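Local coordinates for protein putative monooxygenase (PDB 3MCS) that probably acts as a monooxygenase, with two antibiotic-biosynthesis-monooxygenase-type domains fused in one chain, at residues Val10-Val15 against Asn91-Glu96. Residues are numbered along the deposited sequence; the frame is centred on the assembly and turned at random.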
ATOM      1  N   VAL A  10      -1.949   3.475  -5.499  1.00 43.93           N
ATOM      2  CA  VAL A  10      -2.333   3.838  -4.148  1.00 42.79           C
ATOM      3  C   VAL A  10      -3.156   5.097  -4.248  1.00 42.64           C
ATOM      4  O   VAL A  10      -2.642   6.131  -4.639  1.00 42.64           O
ATOM      5  CB  VAL A  10      -1.122   4.105  -3.278  1.00 43.26           C
ATOM      6  CG1 VAL A  10      -1.557   4.606  -1.933  1.00 39.29           C
ATOM      7  CG2 VAL A  10      -0.280   2.848  -3.136  1.00 43.49           C
ATOM      8  N   TYR A  11      -4.440   4.995  -3.934  1.00 43.56           N
ATOM      9  CA  TYR A  11      -5.372   6.117  -4.003  1.00 42.74           C
ATOM     10  C   TYR A  11      -5.641   6.699  -2.617  1.00 42.52           C
ATOM     11  O   TYR A  11      -5.854   5.948  -1.673  1.00 41.75           O
ATOM     12  CB  TYR A  11      -6.696   5.643  -4.574  1.00 40.58           C
ATOM     13  CG  TYR A  11      -6.563   5.020  -5.923  1.00 43.85           C
ATOM     14  CD1 TYR A  11      -6.547   5.804  -7.065  1.00 46.37           C
ATOM     15  CD2 TYR A  11      -6.471   3.635  -6.072  1.00 46.83           C
ATOM     16  CE1 TYR A  11      -6.420   5.231  -8.323  1.00 48.17           C
ATOM     17  CE2 TYR A  11      -6.352   3.060  -7.327  1.00 44.14           C
ATOM     18  CZ  TYR A  11      -6.321   3.865  -8.441  1.00 45.57           C
ATOM     19  OH  TYR A  11      -6.188   3.317  -9.684  1.00 51.53           O
ATOM     20  N   ASP A  12      -5.647   8.019  -2.481  1.00 43.32           N
ATOM     21  CA  ASP A  12      -5.999   8.623  -1.195  1.00 43.24           C
ATOM     22  C   ASP A  12      -6.916   9.839  -1.333  1.00 42.17           C
ATOM     23  O   ASP A  12      -6.907  10.523  -2.351  1.00 42.39           O
ATOM     24  CB  ASP A  12      -4.739   8.969  -0.408  1.00 43.63           C
ATOM     25  CG  ASP A  12      -4.079  10.249  -0.850  1.00 44.43           C
ATOM     26  OD1 ASP A  12      -4.543  11.355  -0.462  1.00 50.13           O
ATOM     27  OD2 ASP A  12      -3.049  10.138  -1.527  1.00 45.39           O
ATOM     28  N   PHE A  13      -7.733  10.097  -0.330  1.00 41.54           N
ATOM     29  CA  PHE A  13      -8.589  11.284  -0.366  1.00 42.43           C
ATOM     30  C   PHE A  13      -9.128  11.600   1.005  1.00 43.49           C
ATOM     31  O   PHE A  13      -9.226  10.713   1.865  1.00 45.67           O
ATOM     32  CB  PHE A  13      -9.750  11.148  -1.351  1.00 41.88           C
ATOM     33  CG  PHE A  13     -10.742  10.079  -1.005  1.00 41.08           C
ATOM     34  CD1 PHE A  13     -11.817  10.353  -0.197  1.00 42.05           C
ATOM     35  CD2 PHE A  13     -10.630   8.812  -1.542  1.00 42.81           C
ATOM     36  CE1 PHE A  13     -12.746   9.368   0.106  1.00 42.93           C
ATOM     37  CE2 PHE A  13     -11.556   7.833  -1.248  1.00 41.84           C
ATOM     38  CZ  PHE A  13     -12.607   8.115  -0.421  1.00 42.53           C
ATOM     39  N   GLU A  14      -9.492  12.864   1.193  1.00 42.36           N
ATOM     40  CA  GLU A  14     -10.011  13.344   2.460  1.00 43.06           C
ATOM     41  C   GLU A  14     -11.504  13.032   2.560  1.00 44.02           C
ATOM     42  O   GLU A  14     -12.261  13.296   1.619  1.00 44.58           O
ATOM     43  CB  GLU A  14      -9.763  14.837   2.573  1.00 42.35           C
ATOM     44  CG  GLU A  14     -10.207  15.429   3.866  1.00 43.99           C
ATOM     45  CD  GLU A  14      -9.846  16.864   3.987  1.00 45.80           C
ATOM     46  OE1 GLU A  14      -8.973  17.314   3.209  1.00 53.20           O
ATOM     47  OE2 GLU A  14     -10.428  17.530   4.864  1.00 41.74           O
ATOM     48  N   VAL A  15     -11.931  12.483   3.698  1.00 43.51           N
ATOM     49  CA  VAL A  15     -13.338  12.114   3.893  1.00 43.26           C
ATOM     50  C   VAL A  15     -14.120  13.273   4.510  1.00 42.13           C
ATOM     51  O   VAL A  15     -13.656  13.919   5.438  1.00 40.34           O
ATOM     52  CB  VAL A  15     -13.475  10.833   4.779  1.00 43.55           C
ATOM     53  CG1 VAL A  15     -14.909  10.381   4.877  1.00 42.54           C
ATOM     54  CG2 VAL A  15     -12.640   9.692   4.227  1.00 42.53           C
ATOM     55  N   ASN A  91      -8.849  16.826  -2.373  1.00 51.51           N
ATOM     56  CA  ASN A  91      -7.575  16.159  -2.722  1.00 51.52           C
ATOM     57  C   ASN A  91      -7.740  15.147  -3.887  1.00 52.89           C
ATOM     58  O   ASN A  91      -7.543  15.537  -5.053  1.00 56.85           O
ATOM     59  CB  ASN A  91      -6.871  15.533  -1.488  1.00 50.88           C
ATOM     60  CG  ASN A  91      -6.274  16.595  -0.531  1.00 53.23           C
ATOM     61  OD1 ASN A  91      -6.967  17.526  -0.101  1.00 50.66           O
ATOM     62  ND2 ASN A  91      -4.984  16.438  -0.188  1.00 49.84           N
ATOM     63  N   LEU A  92      -8.113  13.894  -3.552  1.00 50.49           N
ATOM     64  CA  LEU A  92      -8.332  12.819  -4.534  0.50 49.58           C
ATOM     65  C   LEU A  92      -7.056  12.447  -5.311  1.00 50.08           C
ATOM     66  O   LEU A  92      -7.064  12.427  -6.529  1.00 53.09           O
ATOM     67  CB  LEU A  92      -9.461  13.227  -5.493  0.50 48.50           C
ATOM     68  CG  LEU A  92     -10.751  13.719  -4.816  0.50 44.93           C
ATOM     69  CD1 LEU A  92     -11.638  14.513  -5.774  0.50 39.12           C
ATOM     70  CD2 LEU A  92     -11.497  12.535  -4.218  0.50 40.54           C
ATOM     71  N   ASN A  93      -5.971  12.152  -4.601  1.00 49.09           N
ATOM     72  CA  ASN A  93      -4.686  11.808  -5.214  1.00 48.67           C
ATOM     73  C   ASN A  93      -4.535  10.344  -5.526  1.00 48.67           C
ATOM     74  O   ASN A  93      -5.297   9.506  -5.028  1.00 51.66           O
ATOM     75  CB  ASN A  93      -3.544  12.146  -4.275  1.00 49.18           C
ATOM     76  CG  ASN A  93      -3.639  13.518  -3.749  1.00 52.67           C
ATOM     77  OD1 ASN A  93      -4.417  14.342  -4.273  1.00 56.89           O
ATOM     78  ND2 ASN A  93      -2.887  13.791  -2.679  1.00 48.51           N
ATOM     79  N   SER A  94      -3.509  10.040  -6.319  1.00 46.86           N
ATOM     80  CA  SER A  94      -3.238   8.676  -6.712  1.00 46.84           C
ATOM     81  C   SER A  94      -1.810   8.533  -7.175  1.00 46.68           C
ATOM     82  O   SER A  94      -1.392   9.198  -8.095  1.00 49.94           O
ATOM     83  CB  SER A  94      -4.170   8.249  -7.846  1.00 46.31           C
ATOM     84  OG  SER A  94      -3.785   8.903  -9.024  1.00 41.70           O
ATOM     85  N   ALA A  95      -1.081   7.652  -6.532  1.00 45.49           N
ATOM     86  CA  ALA A  95       0.269   7.344  -6.908  1.00 44.93           C
ATOM     87  C   ALA A  95       0.278   6.055  -7.761  1.00 44.04           C
ATOM     88  O   ALA A  95      -0.328   5.063  -7.368  1.00 42.94           O
ATOM     89  CB  ALA A  95       1.097   7.144  -5.658  1.00 43.40           C
ATOM     90  N   GLU A  96       0.950   6.082  -8.915  1.00 42.19           N
ATOM     91  CA  GLU A  96       1.127   4.896  -9.745  1.00 43.62           C
ATOM     92  C   GLU A  96       2.548   4.428  -9.511  1.00 44.35           C
ATOM     93  O   GLU A  96       3.469   5.205  -9.681  1.00 47.19           O
ATOM     94  CB  GLU A  96       0.920   5.195 -11.225  1.00 44.52           C
ATOM     95  CG  GLU A  96      -0.476   5.690 -11.605  1.00 44.82           C
ATOM     96  CD  GLU A  96      -0.716   5.675 -13.105  1.00 47.25           C
ATOM     97  OE1 GLU A  96      -0.057   4.881 -13.828  1.00 54.50           O
ATOM     98  OE2 GLU A  96      -1.582   6.438 -13.565  1.00 41.93           O
TER
HETATM   99  O   HOH W   1      -0.873  11.563  -1.488  1.00 30.77           O
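Val10 O is gripped twice: Ala95 N donates a nearly straight hydrogen bond of 2.9 Å to it, lying in the carbonyl plane, and Ser94 CA adds a C-H...O contact. Val10 N returns an equally direct bond to Ala95 O, also in plane, so this antiparallel pair is closed by two reciprocal bonds. Two residues on, Asp12 and Asn93 form the next hydrogen-bonded pair, less evenly: Asp12 N reaches Asn93 O at 3.0 Å but stands 40° out of the carbonyl plane, and the return bond from Asn93 N to Asp12 O is weak and bent. The weaker bond lies where 91-96 departs from extended form: Asn91 and Leu92 both have positive phi. The pairing belongs to a curled antiparallel sheet, consistent with the dimeric alpha-beta barrel family, here with both domains in one chain; strand 7-15 lies between strands 55-62 and 91-104. On one face Asp12 and Asn93 cross with carboxylate and amide planes 85° apart. Asp12 CG sits in the crowded position between backbone N and carbonyl carbon (chi1 80°), bringing OD2 within 3.4 Å of Asn93 CB; a water donates to Asp12 OD2 and accepts from Asn93 ND2, so acid and amide suit this partly open surface. Small Ala95 lies beside branched, buried Val10 on the same face. On the other, the short Ser94 side chain lets the Tyr11 ring approach obliquely, CD1 3.5 Å from Ser94 CB. Leu92 CD2 bends back to pack 3.6 Å from Phe13 CB, an apolar pairing, while the Phe13 side chain turns away from 91-96 and also touches Ser56 and Ala88.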